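Local atomic coordinates of mandelate racemase/muconate lactonizing protein (Alicyclobacillus acidocaldarius LAA1, PDB entry 3QLD), a protein that belongs by name and sequence to the mandelate racemase/muconate lactonizing branch of the enolase superfamily, with an enolase-type N-terminal domain and a TIM-barrel-like C-terminal domain. Residues A[135-140]-A[344-350]; A[139-145]-A[165-171]; A[153-158]-A[183-188]; A[293-298]-A[318-324]. All blocks are in the same frame, centred on the assembly; numbering follows the deposited sequence.

Contact 1 of 4, residues A[135-140]-A[344-350]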
loop_
_atom_site.group_PDB
_atom_site.type_symbol
_atom_site.label_atom_id
_atom_site.label_comp_id
_atom_site.label_asym_id
_atom_site.label_seq_id
_atom_site.Cartn_x
_atom_site.Cartn_y
_atom_site.Cartn_z
ATOM N N ARG A 135 29.075 5.227 14.032
ATOM C CA ARG A 135 28.846 5.362 15.478
ATOM C C ARG A 135 29.043 4.013 16.206
ATOM O O ARG A 135 28.666 2.956 15.694
ATOM C CB ARG A 135 27.449 5.908 15.710
ATOM C CG ARG A 135 27.054 6.795 14.574
ATOM C CD ARG A 135 25.586 7.113 14.486
ATOM N NE ARG A 135 25.409 8.557 14.535
ATOM C CZ ARG A 135 25.193 9.215 15.671
ATOM N NH1 ARG A 135 25.105 8.531 16.814
ATOM N NH2 ARG A 135 25.040 10.539 15.669
ATOM N N ASP A 136 29.648 4.037 17.393
ATOM C CA ASP A 136 29.918 2.792 18.098
ATOM C C ASP A 136 28.839 2.508 19.105
ATOM O O ASP A 136 28.614 1.370 19.468
ATOM C CB ASP A 136 31.300 2.843 18.778
ATOM C CG ASP A 136 32.421 2.472 17.816
ATOM O OD1 ASP A 136 32.530 1.251 17.523
ATOM O OD2 ASP A 136 33.167 3.384 17.356
ATOM N N ARG A 137 28.170 3.575 19.540
ATOM C CA ARG A 137 27.056 3.520 20.483
ATOM C C ARG A 137 25.926 4.457 20.034
ATOM O O ARG A 137 26.160 5.383 19.228
ATOM C CB ARG A 137 27.500 3.972 21.847
ATOM C CG ARG A 137 28.559 3.108 22.408
ATOM C CD ARG A 137 29.022 3.665 23.751
ATOM N NE ARG A 137 29.979 2.725 24.328
ATOM C CZ ARG A 137 30.146 2.507 25.636
ATOM N NH1 ARG A 137 29.420 3.172 26.537
ATOM N NH2 ARG A 137 31.054 1.607 26.037
ATOM N N VAL A 138 24.722 4.193 20.542
ATOM C CA VAL A 138 23.547 5.012 20.234
ATOM C C VAL A 138 22.765 5.277 21.501
ATOM O O VAL A 138 22.698 4.410 22.400
ATOM C CB VAL A 138 22.647 4.354 19.146
ATOM C CG1 VAL A 138 23.470 4.086 17.820
ATOM C CG2 VAL A 138 22.105 3.045 19.672
ATOM N N GLU A 139 22.175 6.472 21.611
ATOM C CA GLU A 139 21.366 6.760 22.773
ATOM C C GLU A 139 19.923 6.329 22.520
ATOM O O GLU A 139 19.514 6.301 21.375
ATOM C CB GLU A 139 21.282 8.230 23.060
ATOM C CG GLU A 139 22.548 9.047 22.933
ATOM C CD GLU A 139 22.236 10.506 23.272
ATOM O OE1 GLU A 139 21.586 11.202 22.440
ATOM O OE2 GLU A 139 22.611 10.938 24.374
ATOM N N VAL A 140 19.158 6.114 23.591
ATOM C CA VAL A 140 17.883 5.387 23.538
ATOM C C VAL A 140 16.834 6.305 24.158
ATOM O O VAL A 140 17.128 6.924 25.170
ATOM C CB VAL A 140 17.979 4.060 24.361
ATOM C CG1 VAL A 140 16.610 3.409 24.423
ATOM C CG2 VAL A 140 19.018 3.119 23.762
ATOM N N GLU A 344 25.638 1.218 28.912
ATOM C CA GLU A 344 25.624 2.198 30.021
ATOM C C GLU A 344 24.180 2.683 30.099
ATOM O O GLU A 344 23.419 2.464 29.148
ATOM C CB GLU A 344 26.553 3.411 29.756
ATOM C CG GLU A 344 28.051 3.140 29.623
ATOM C CD GLU A 344 28.739 2.587 30.884
ATOM O OE1 GLU A 344 28.131 2.575 31.986
ATOM O OE2 GLU A 344 29.915 2.144 30.766
ATOM N N PRO A 345 23.762 3.333 31.207
ATOM C CA PRO A 345 22.336 3.699 31.210
ATOM C C PRO A 345 21.943 4.576 29.990
ATOM O O PRO A 345 22.688 5.503 29.596
ATOM C CB PRO A 345 22.153 4.421 32.566
ATOM C CG PRO A 345 23.233 3.750 33.445
ATOM C CD PRO A 345 24.407 3.596 32.510
ATOM N N GLY A 346 20.829 4.219 29.335
ATOM C CA GLY A 346 20.359 4.961 28.172
ATOM C C GLY A 346 21.142 4.774 26.889
ATOM O O GLY A 346 20.872 5.459 25.880
ATOM N N VAL A 347 22.110 3.860 26.889
ATOM C CA VAL A 347 22.988 3.687 25.739
ATOM C C VAL A 347 23.118 2.224 25.344
ATOM O O VAL A 347 23.184 1.347 26.209
ATOM C CB VAL A 347 24.415 4.225 26.014
ATOM C CG1 VAL A 347 25.261 4.189 24.727
ATOM C CG2 VAL A 347 24.375 5.629 26.602
ATOM N N ILE A 348 23.204 1.955 24.041
ATOM C CA ILE A 348 23.329 0.590 23.616
ATOM C C ILE A 348 24.494 0.517 22.661
ATOM O O ILE A 348 24.721 1.433 21.855
ATOM C CB ILE A 348 21.986 0.025 22.946
ATOM C CG1 ILE A 348 20.889 -0.074 23.972
ATOM C CG2 ILE A 348 22.200 -1.355 22.369
ATOM C CD1 ILE A 348 19.463 -0.700 23.491
ATOM N N GLN A 349 25.268 -0.555 22.791
ATOM C CA GLN A 349 26.396 -0.738 21.926
ATOM C C GLN A 349 25.789 -1.170 20.618
ATOM O O GLN A 349 24.945 -2.083 20.597
ATOM C CB GLN A 349 27.322 -1.840 22.448
ATOM C CG GLN A 349 28.660 -2.005 21.678
ATOM C CD GLN A 349 29.708 -0.966 22.119
ATOM O OE1 GLN A 349 30.600 -0.585 21.354
ATOM N NE2 GLN A 349 29.587 -0.496 23.371
ATOM N N VAL A 350 26.261 -0.560 19.547
ATOM C CA VAL A 350 25.999 -1.021 18.204
ATOM C C VAL A 350 26.574 -2.411 17.945
ATOM O O VAL A 350 27.767 -2.602 18.076
ATOM C CB VAL A 350 26.561 0.011 17.206
ATOM C CG1 VAL A 350 26.527 -0.488 15.748
ATOM C CG2 VAL A 350 25.829 1.321 17.352
#

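Contact 2 of 4, residues A[139-145]-A[165-171]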
loop_
_atom_site.group_PDB
_atom_site.type_symbol
_atom_site.label_atom_id
_atom_site.label_comp_id
_atom_site.label_asym_id
_atom_site.label_seq_id
_atom_site.Cartn_x
_atom_site.Cartn_y
_atom_site.Cartn_z
ATOM N N GLU A 139 22.175 6.472 21.611
ATOM C CA GLU A 139 21.366 6.760 22.773
ATOM C C GLU A 139 19.923 6.329 22.520
ATOM O O GLU A 139 19.514 6.301 21.375
ATOM C CB GLU A 139 21.282 8.230 23.060
ATOM C CG GLU A 139 22.548 9.047 22.933
ATOM C CD GLU A 139 22.236 10.506 23.272
ATOM O OE1 GLU A 139 21.586 11.202 22.440
ATOM O OE2 GLU A 139 22.611 10.938 24.374
ATOM N N VAL A 140 19.158 6.114 23.591
ATOM C CA VAL A 140 17.883 5.387 23.538
ATOM C C VAL A 140 16.834 6.305 24.158
ATOM O O VAL A 140 17.128 6.924 25.170
ATOM C CB VAL A 140 17.979 4.060 24.361
ATOM C CG1 VAL A 140 16.610 3.409 24.423
ATOM C CG2 VAL A 140 19.018 3.119 23.762
ATOM N N SER A 141 15.647 6.427 23.540
ATOM C CA SER A 141 14.501 7.189 24.093
ATOM C C SER A 141 13.458 6.332 24.795
ATOM O O SER A 141 13.321 5.166 24.475
ATOM C CB SER A 141 13.799 7.907 22.879
ATOM O OG SER A 141 12.625 8.674 23.252
ATOM N N ALA A 142 12.648 6.926 25.666
ATOM C CA ALA A 142 11.500 6.264 26.236
ATOM C C ALA A 142 10.154 6.910 25.843
ATOM O O ALA A 142 9.953 8.128 25.982
ATOM C CB ALA A 142 11.624 6.230 27.831
ATOM N N THR A 143 9.215 6.090 25.358
ATOM C CA THR A 143 7.865 6.568 25.031
ATOM C C THR A 143 6.938 6.453 26.221
ATOM O O THR A 143 6.855 5.390 26.854
ATOM C CB THR A 143 7.288 5.752 23.863
ATOM O OG1 THR A 143 8.261 5.760 22.818
ATOM C CG2 THR A 143 5.949 6.359 23.372
ATOM N N LEU A 144 6.274 7.549 26.560
ATOM C CA LEU A 144 5.365 7.579 27.706
ATOM C C LEU A 144 3.937 7.806 27.216
ATOM O O LEU A 144 3.679 8.761 26.425
ATOM C CB LEU A 144 5.766 8.661 28.717
ATOM C CG LEU A 144 7.225 8.834 29.185
ATOM C CD1 LEU A 144 7.250 9.871 30.230
ATOM C CD2 LEU A 144 7.845 7.519 29.712
ATOM N N GLY A 145 3.020 6.928 27.661
ATOM C CA GLY A 145 1.609 6.991 27.238
ATOM C C GLY A 145 0.942 8.213 27.824
ATOM O O GLY A 145 1.470 8.806 28.757
ATOM N N PHE A 165 17.457 7.061 30.240
ATOM C CA PHE A 165 16.987 7.252 28.841
ATOM C C PHE A 165 17.261 8.688 28.488
ATOM O O PHE A 165 16.980 9.574 29.300
ATOM C CB PHE A 165 15.487 7.046 28.748
ATOM C CG PHE A 165 15.066 5.616 28.799
ATOM C CD1 PHE A 165 15.134 4.809 27.652
ATOM C CD2 PHE A 165 14.576 5.071 29.991
ATOM C CE1 PHE A 165 14.748 3.452 27.722
ATOM C CE2 PHE A 165 14.169 3.724 30.048
ATOM C CZ PHE A 165 14.258 2.919 28.877
ATOM N N ARG A 166 17.735 8.924 27.277
ATOM C CA ARG A 166 18.305 10.216 26.913
ATOM C C ARG A 166 17.273 11.095 26.182
ATOM O O ARG A 166 17.558 12.235 25.781
ATOM C CB ARG A 166 19.564 10.003 26.083
ATOM C CG ARG A 166 20.711 9.317 26.913
ATOM C CD ARG A 166 21.171 10.189 28.130
ATOM N NE ARG A 166 22.519 9.756 28.559
ATOM C CZ ARG A 166 23.584 9.715 27.749
ATOM N NH1 ARG A 166 23.472 10.096 26.488
ATOM N NH2 ARG A 166 24.769 9.299 28.181
ATOM N N ARG A 167 16.066 10.555 26.033
ATOM C CA ARG A 167 14.935 11.314 25.438
ATOM C C ARG A 167 13.692 10.803 26.048
ATOM O O ARG A 167 13.582 9.582 26.315
ATOM C CB ARG A 167 14.885 11.116 23.929
ATOM C CG ARG A 167 13.962 12.121 23.181
ATOM C CD ARG A 167 13.990 11.991 21.649
ATOM N NE ARG A 167 13.517 10.660 21.223
ATOM C CZ ARG A 167 13.892 10.111 20.068
ATOM N NH1 ARG A 167 14.628 10.801 19.219
ATOM N NH2 ARG A 167 13.478 8.896 19.712
ATOM N N VAL A 168 12.709 11.674 26.241
ATOM C CA VAL A 168 11.370 11.123 26.416
ATOM C C VAL A 168 10.463 11.549 25.255
ATOM O O VAL A 168 10.549 12.719 24.812
ATOM C CB VAL A 168 10.669 11.509 27.773
ATOM C CG1 VAL A 168 11.414 10.847 28.969
ATOM C CG2 VAL A 168 10.508 13.036 27.934
ATOM N N LYS A 169 9.568 10.643 24.824
ATOM C CA LYS A 169 8.564 10.999 23.761
ATOM C C LYS A 169 7.192 10.834 24.369
ATOM O O LYS A 169 6.765 9.717 24.761
ATOM C CB LYS A 169 8.742 10.146 22.494
ATOM C CG LYS A 169 7.736 10.475 21.327
ATOM C CD LYS A 169 8.178 9.857 20.014
ATOM C CE LYS A 169 8.436 8.336 20.110
ATOM N NZ LYS A 169 8.047 7.552 18.873
ATOM N N LEU A 170 6.494 11.943 24.505
ATOM C CA LEU A 170 5.224 11.978 25.105
ATOM C C LEU A 170 4.086 11.815 24.081
ATOM O O LEU A 170 4.029 12.551 23.088
ATOM C CB LEU A 170 5.021 13.350 25.726
ATOM C CG LEU A 170 6.124 13.814 26.684
ATOM C CD1 LEU A 170 5.491 14.988 27.409
ATOM C CD2 LEU A 170 6.379 12.655 27.679
ATOM N N LYS A 171 3.134 10.919 24.379
ATOM C CA LYS A 171 1.917 10.830 23.558
ATOM C C LYS A 171 1.050 12.014 23.858
ATOM O O LYS A 171 0.863 12.370 25.018
ATOM C CB LYS A 171 1.177 9.510 23.841
ATOM C CG LYS A 171 1.975 8.315 23.406
ATOM C CD LYS A 171 1.880 8.088 21.877
ATOM C CE LYS A 171 2.859 6.985 21.425
ATOM N NZ LYS A 171 2.292 6.169 20.302
HETATM O O HOH W 1 2.278 11.466 27.626
#

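Contact 3 of 4, residues A[153-158]-A[183-188]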
loop_
_atom_site.group_PDB
_atom_site.type_symbol
_atom_site.label_atom_id
_atom_site.label_comp_id
_atom_site.label_asym_id
_atom_site.label_seq_id
_atom_site.Cartn_x
_atom_site.Cartn_y
_atom_site.Cartn_z
ATOM N N LEU A 153 1.820 10.845 34.818
ATOM C CA LEU A 153 2.783 11.287 33.796
ATOM C C LEU A 153 4.186 11.598 34.338
ATOM O O LEU A 153 5.190 10.992 33.904
ATOM C CB LEU A 153 2.243 12.493 33.012
ATOM C CG LEU A 153 3.291 12.909 31.977
ATOM C CD1 LEU A 153 3.351 11.924 30.838
ATOM C CD2 LEU A 153 3.056 14.293 31.496
ATOM N N ILE A 154 4.233 12.542 35.269
ATOM C CA ILE A 154 5.496 13.018 35.866
ATOM C C ILE A 154 6.230 11.882 36.590
ATOM O O ILE A 154 7.474 11.779 36.576
ATOM C CB ILE A 154 5.238 14.230 36.792
ATOM C CG1 ILE A 154 4.896 15.482 35.961
ATOM C CG2 ILE A 154 6.453 14.511 37.685
ATOM C CD1 ILE A 154 6.072 16.071 35.165
ATOM N N GLN A 155 5.442 10.993 37.186
ATOM C CA GLN A 155 6.012 9.807 37.785
ATOM C C GLN A 155 6.638 8.934 36.709
ATOM O O GLN A 155 7.751 8.460 36.906
ATOM C CB GLN A 155 4.964 9.074 38.590
ATOM C CG GLN A 155 4.358 9.965 39.702
ATOM C CD GLN A 155 3.105 9.344 40.395
ATOM O OE1 GLN A 155 3.031 8.118 40.644
ATOM N NE2 GLN A 155 2.139 10.202 40.733
ATOM N N SER A 156 5.960 8.756 35.556
ATOM C CA SER A 156 6.534 7.989 34.459
ATOM C C SER A 156 7.813 8.623 33.952
ATOM O O SER A 156 8.772 7.897 33.696
ATOM C CB SER A 156 5.542 7.862 33.288
ATOM O OG SER A 156 4.440 7.076 33.696
ATOM N N VAL A 157 7.817 9.949 33.761
ATOM C CA VAL A 157 9.037 10.685 33.330
ATOM C C VAL A 157 10.267 10.524 34.243
ATOM O O VAL A 157 11.383 10.222 33.797
ATOM C CB VAL A 157 8.781 12.172 33.184
ATOM C CG1 VAL A 157 9.990 12.830 32.483
ATOM C CG2 VAL A 157 7.408 12.449 32.392
ATOM N N ASP A 158 10.061 10.769 35.511
ATOM C CA ASP A 158 11.096 10.522 36.544
ATOM C C ASP A 158 11.685 9.118 36.450
ATOM O O ASP A 158 12.922 8.966 36.426
ATOM C CB ASP A 158 10.465 10.718 37.922
ATOM C CG ASP A 158 10.135 12.172 38.207
ATOM O OD1 ASP A 158 10.609 13.070 37.465
ATOM O OD2 ASP A 158 9.415 12.451 39.201
ATOM N N ALA A 183 4.695 20.986 31.999
ATOM C CA ALA A 183 5.136 20.391 33.275
ATOM C C ALA A 183 6.430 19.632 33.125
ATOM O O ALA A 183 7.379 19.807 33.924
ATOM C CB ALA A 183 4.019 19.507 33.877
ATOM N N VAL A 184 6.533 18.834 32.063
ATOM C CA VAL A 184 7.736 18.109 31.877
ATOM C C VAL A 184 8.923 19.018 31.569
ATOM O O VAL A 184 10.007 18.854 32.156
ATOM C CB VAL A 184 7.543 16.980 30.895
ATOM C CG1 VAL A 184 8.820 16.251 30.645
ATOM C CG2 VAL A 184 6.443 16.058 31.438
ATOM N N ARG A 185 8.724 19.993 30.681
ATOM C CA ARG A 185 9.762 20.971 30.336
ATOM C C ARG A 185 10.275 21.803 31.553
ATOM O O ARG A 185 11.456 22.085 31.637
ATOM C CB ARG A 185 9.216 21.967 29.288
ATOM C CG ARG A 185 10.278 23.032 28.820
ATOM C CD ARG A 185 11.638 22.410 28.566
ATOM N NE ARG A 185 11.810 21.734 27.269
ATOM C CZ ARG A 185 12.678 20.765 26.994
ATOM N NH1 ARG A 185 13.448 20.223 27.942
ATOM N NH2 ARG A 185 12.737 20.273 25.751
ATOM N N LEU A 186 9.365 22.214 32.430
ATOM C CA LEU A 186 9.765 23.001 33.621
ATOM C C LEU A 186 10.649 22.135 34.546
ATOM O O LEU A 186 11.770 22.531 34.902
ATOM C CB LEU A 186 8.537 23.582 34.348
ATOM C CG LEU A 186 8.817 24.449 35.616
ATOM C CD1 LEU A 186 9.980 25.484 35.432
ATOM C CD2 LEU A 186 7.534 25.137 36.160
ATOM N N ARG A 187 10.181 20.924 34.815
ATOM C CA ARG A 187 10.900 19.939 35.652
ATOM C C ARG A 187 12.224 19.469 35.058
ATOM O O ARG A 187 13.182 19.198 35.796
ATOM C CB ARG A 187 9.996 18.731 35.929
ATOM C CG ARG A 187 10.603 17.651 36.833
ATOM C CD ARG A 187 9.608 16.518 36.985
ATOM N NE ARG A 187 9.789 15.626 38.146
ATOM C CZ ARG A 187 9.372 15.904 39.381
ATOM N NH1 ARG A 187 8.765 17.049 39.642
ATOM N NH2 ARG A 187 9.507 15.014 40.351
ATOM N N TYR A 188 12.298 19.393 33.735
ATOM C CA TYR A 188 13.496 18.895 33.058
ATOM C C TYR A 188 14.000 19.850 31.991
ATOM O O TYR A 188 13.832 19.595 30.780
ATOM C CB TYR A 188 13.262 17.485 32.457
ATOM C CG TYR A 188 13.178 16.399 33.510
ATOM C CD1 TYR A 188 14.346 15.907 34.144
ATOM C CD2 TYR A 188 11.949 15.917 33.937
ATOM C CE1 TYR A 188 14.250 14.889 35.173
ATOM C CE2 TYR A 188 11.857 14.926 34.941
ATOM C CZ TYR A 188 13.006 14.418 35.531
ATOM O OH TYR A 188 12.864 13.493 36.543
#

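Contact 4 of 4, residues A[293-298]-A[318-324]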
loop_
_atom_site.group_PDB
_atom_site.type_symbol
_atom_site.label_atom_id
_atom_site.label_comp_id
_atom_site.label_asym_id
_atom_site.label_seq_id
_atom_site.Cartn_x
_atom_site.Cartn_y
_atom_site.Cartn_z
ATOM N N ALA A 293 16.790 15.767 9.745
ATOM C CA ALA A 293 17.457 14.917 10.724
ATOM C C ALA A 293 16.652 13.614 10.707
ATOM O O ALA A 293 15.455 13.623 10.397
ATOM C CB ALA A 293 17.347 15.550 12.115
ATOM N N ALA A 294 17.315 12.504 11.024
ATOM C CA ALA A 294 16.636 11.201 11.091
ATOM C C ALA A 294 17.062 10.459 12.357
ATOM O O ALA A 294 18.093 10.805 12.996
ATOM C CB ALA A 294 16.892 10.402 9.796
ATOM N N TRP A 295 16.243 9.487 12.774
ATOM C CA TRP A 295 16.521 8.652 13.929
ATOM C C TRP A 295 15.801 7.357 13.648
ATOM O O TRP A 295 14.880 7.323 12.780
ATOM C CB TRP A 295 16.010 9.301 15.214
ATOM C CG TRP A 295 14.576 9.678 15.225
ATOM C CD1 TRP A 295 14.021 10.788 14.664
ATOM C CD2 TRP A 295 13.497 8.931 15.797
ATOM N NE1 TRP A 295 12.654 10.810 14.878
ATOM C CE2 TRP A 295 12.300 9.664 15.546
ATOM C CE3 TRP A 295 13.411 7.692 16.466
ATOM C CZ2 TRP A 295 11.035 9.220 15.967
ATOM C CZ3 TRP A 295 12.152 7.255 16.914
ATOM C CH2 TRP A 295 10.969 8.006 16.643
ATOM N N VAL A 296 16.160 6.300 14.360
ATOM C CA VAL A 296 15.516 4.988 14.128
ATOM C C VAL A 296 14.401 4.669 15.121
ATOM O O VAL A 296 14.588 4.681 16.356
ATOM C CB VAL A 296 16.594 3.819 14.052
ATOM C CG1 VAL A 296 15.958 2.435 14.102
ATOM C CG2 VAL A 296 17.495 3.952 12.891
ATOM N N GLY A 297 13.197 4.322 14.597
ATOM C CA GLY A 297 12.048 4.077 15.467
ATOM C C GLY A 297 11.905 2.586 15.677
ATOM O O GLY A 297 12.630 1.813 15.054
ATOM N N GLY A 298 10.926 2.164 16.481
ATOM C CA GLY A 298 10.722 0.735 16.783
ATOM C C GLY A 298 9.378 0.142 16.381
ATOM O O GLY A 298 8.403 0.868 16.162
HETATM N N MSE A 318 21.841 9.563 11.484
HETATM C CA MSE A 318 20.989 9.185 12.589
HETATM C C MSE A 318 21.340 9.956 13.822
HETATM O O MSE A 318 21.870 9.377 14.772
HETATM C CB MSE A 318 21.084 7.688 12.861
HETATM C CG MSE A 318 20.768 6.891 11.643
HETATM SE SE MSE A 318 18.840 7.137 11.178
HETATM C CE MSE A 318 18.698 5.354 10.344
ATOM N N ARG A 319 20.987 11.240 13.829
ATOM C CA ARG A 319 21.472 12.218 14.823
ATOM C C ARG A 319 20.716 12.240 16.154
ATOM O O ARG A 319 21.238 12.727 17.179
ATOM C CB ARG A 319 21.483 13.641 14.203
ATOM C CG ARG A 319 22.694 13.971 13.234
ATOM C CD ARG A 319 24.063 13.912 13.957
ATOM N NE ARG A 319 24.254 15.020 14.909
ATOM C CZ ARG A 319 25.005 14.973 16.017
ATOM N NH1 ARG A 319 25.649 13.854 16.356
ATOM N NH2 ARG A 319 25.098 16.055 16.797
ATOM N N TYR A 320 19.487 11.726 16.165
ATOM C CA TYR A 320 18.734 11.644 17.411
ATOM C C TYR A 320 18.691 10.181 17.893
ATOM O O TYR A 320 19.086 9.231 17.149
ATOM C CB TYR A 320 17.306 12.199 17.269
ATOM C CG TYR A 320 17.217 13.651 16.759
ATOM C CD1 TYR A 320 18.228 14.595 17.041
ATOM C CD2 TYR A 320 16.088 14.088 16.020
ATOM C CE1 TYR A 320 18.136 15.937 16.586
ATOM C CE2 TYR A 320 15.984 15.418 15.572
ATOM C CZ TYR A 320 17.009 16.335 15.862
ATOM O OH TYR A 320 16.893 17.643 15.411
ATOM N N ALA A 321 18.229 10.060 19.129
ATOM C CA ALA A 321 18.116 8.834 19.891
ATOM C C ALA A 321 17.159 7.899 19.183
ATOM O O ALA A 321 16.198 8.353 18.509
ATOM C CB ALA A 321 17.543 9.140 21.283
ATOM N N THR A 322 17.418 6.602 19.384
ATOM C CA THR A 322 16.532 5.517 18.926
ATOM C C THR A 322 15.435 5.164 19.908
ATOM O O THR A 322 15.564 5.371 21.135
ATOM C CB THR A 322 17.353 4.273 18.429
ATOM O OG1 THR A 322 16.448 3.269 17.896
ATOM C CG2 THR A 322 18.221 3.644 19.608
ATOM N N ASP A 323 14.275 4.726 19.387
ATOM C CA ASP A 323 13.264 4.147 20.233
ATOM C C ASP A 323 13.578 2.656 20.586
ATOM O O ASP A 323 12.800 2.042 21.270
ATOM C CB ASP A 323 11.873 4.197 19.550
ATOM C CG ASP A 323 11.161 5.568 19.687
ATOM O OD1 ASP A 323 11.686 6.505 20.346
ATOM O OD2 ASP A 323 10.040 5.691 19.125
ATOM N N LEU A 324 14.631 2.071 20.020
ATOM C CA LEU A 324 14.896 0.626 20.157
ATOM C C LEU A 324 15.633 0.473 21.469
ATOM O O LEU A 324 16.763 0.893 21.551
ATOM C CB LEU A 324 15.803 0.130 19.027
ATOM C CG LEU A 324 15.161 0.134 17.612
ATOM C CD1 LEU A 324 16.198 -0.168 16.565
ATOM C CD2 LEU A 324 14.045 -0.929 17.547
HETATM O O HOH W 2 18.426 6.862 16.073
#

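Contact 1 of 4, residues A[135-140]-A[344-350]
Val138 and Ile348 face each other as an antiparallel hydrogen-bonded pair: Val138 N donates to Ile348 O at 3.1 Å, and Ile348 N returns the bond to Val138 O at 3.0 Å. Two residues away along each strand, Val350 N bonds to Asp136 O; at the other end Val140 N reaches Gly346 O in a bent, weak bond. The apolar face of the pair of strands is made of valines and an isoleucine. CG1 of Val138 meets CG2 of Val350 at 3.7 Å, the two side chains crossing at about a right angle, and CG2 of Val140 touches CG1 of Ile348 at 3.7 Å. Leu310 and Ala313 of helix 303-313 cover this face. On the other face CB of Arg137 touches CG1 of Val347 at 3.7 Å, and the chain, extended from CG to NE, carries NH1 to CG of Glu344 at the guanidinium edge; the opposite charges, NH1 and OE2, stay 4.4 Å apart, beyond a salt bridge. A type II turn from Glu344 to Val347, closed by Val347 N to Glu344 O, brings strand 347-349 in, with Gly346 at a positive phi of 74°. Strand 347-349 is thus an antiparallel neighbour of the first strand of the TIM-barrel-like domain.

Contact 2 of 4, residues A[139-145]-A[165-171]
The first beta-alpha-beta unit of the barrel brings strand 137-144 beside strand 167-171, with helix 150-162 as the crossover, and the two strands run parallel. Ala142 sits at the middle of the pairing: its N donates to Arg167 O at 2.9 Å, and its O accepts from Lys169 N at 2.8 Å. The same pattern repeats when Leu144 N bonds to Lys169 O and Leu144 O receives Lys171 N. On the helix-covered side, CB of Ala142 lies over one face of the Phe165 ring, 3.8 Å from its centroid, a CH-pi contact, while CG1 of Val140 approaches the ring edge. Further along, Leu144 and Leu170 lie side by side and touch through CD1 and CD2 at 3.9 Å. The opposite side is polar. OG of Ser141, anti to its own N (chi1 178°), meets NE of Arg167 at the guanidinium edge at 3.0 Å in a weak bond; the terminal nitrogens of Arg167 go on to Gln218 and Asp323. The ammonium of Lys169 pairs with Asp323 and Glu221, that of Lys171 with Asp196. One face of the strand pair thus gathers basic side chains, each meeting acidic or amide partners, while the other packs on the helix.

Contact 3 of 4, residues A[153-158]-A[183-188]
Ile154 spreads over Arg187 and Val184 at once. Its CG2, anti to the backbone N, lies over one face of the Arg187 guanidinium, 3.5 Å from NE, and its CD1 slides past Val184 to touch CG2 at 3.7 Å. The same Val184 methyl is met from two further directions: CD2 of Leu153 reaches it at 3.8 Å, the side chains crossing at about a right angle, and CG2 of Val157 comes tip to tip with it. Three side chains thus gather round one methyl between the helices, and Leu144 of strand 137-144 and Ile193 of strand 192-196 extend this packing toward the barrel sheet. Helices 150-162 and 178-187 are successive outer helices of the TIM-barrel-like domain, and their short segments cross at -43° with axes 10.8 Å apart. At the C-terminal end of helix 178-187 the contact turns polar around Asp158. Arg187, extended from CG to NE, grips its carboxylate side-on: NE meets OD1 at 2.8 Å, on the syn lone pair and close to the guanidinium plane, while NH2 meets OD2 at 2.8 Å but tilts from that plane. The two flat groups are nearly coplanar, 29° apart. OD1 also accepts the hydroxyl of Tyr188, the first residue beyond the helix, in a very short bond of 2.5 Å from OH, and the ring turns 66° from the carboxylate. Two donors on one oxygen and a third on the other fix the rotation of the carboxylate and would favour its charged form. CG1 of Val157 packs against CE2 of Tyr188, 3.7 Å away, the two side chains sliding past each other in opposite directions.

Contact 4 of 4, residues A[293-298]-A[318-324]
Trp295 meets Asp323 and Tyr320 with different parts of its side chain. With chi1 at 55° its CG stands between the backbone N and the carbonyl carbon, and the indole is carried alongside the 318-324 loop: CZ3 comes 3.4 Å from CG of Asp323, a carboxylate held by the basic pair Lys169 and Arg167, with ring and carboxylate planes 59° apart, and CB lies 3.4 Å from Ala321 O. Tyr320 crosses Trp295 at about a right angle, turning the edge of its ring toward CD1, and its CE2 touches CB of Ala293 at 3.7 Å. Arg167 makes a cation-pi contact with the indole, and Phe219 stacks on it. Strand 293-296 is the seventh parallel strand of the barrel, and the loop that follows helix 303-313 packs along it, filling the position between it and strand 137-144. Val296 O receives two donors: Asp323 N at 3.0 Å, nearly straight on, and OG1 of Thr322 at 2.8 Å from above the carbonyl plane. The hydroxyl of Thr322 is placed for this by a chi1 of -176°, anti to its backbone N, and it also accepts from Leu324 N at 3.0 Å, forming an ST turn. CG1 of Val296, anti to the backbone N, meets CD1 of Leu324 at 3.6 Å. A water joins Val296 N to Tyr320 O, and SE of Met318, modelled as selenomethionine, lies near CB of Ala294.

Along the chain contact 1 encloses the others: contacts 2 and 3 interleave, and contact 4 follows both. Contacts 1 and 2 share strand 137-144 through Glu139 and Val140, with centres about 14 Å apart; strands 347-349 and 167-171 follow one another along the same edge of it. Contact 4, its centre about 11 Å from theirs, brings the 318-324 loop to the strand's other edge, where Thr322 probably bonds to the backbones of Glu139 and Ser141, consistent with the loop bridging the gap between the seventh and first strands. Contact 3 lies outside in the helical layer, centre to centre about 11 Å from contact 2 and 23 Å from contact 1, touching the sheet where Leu144 meets Val157.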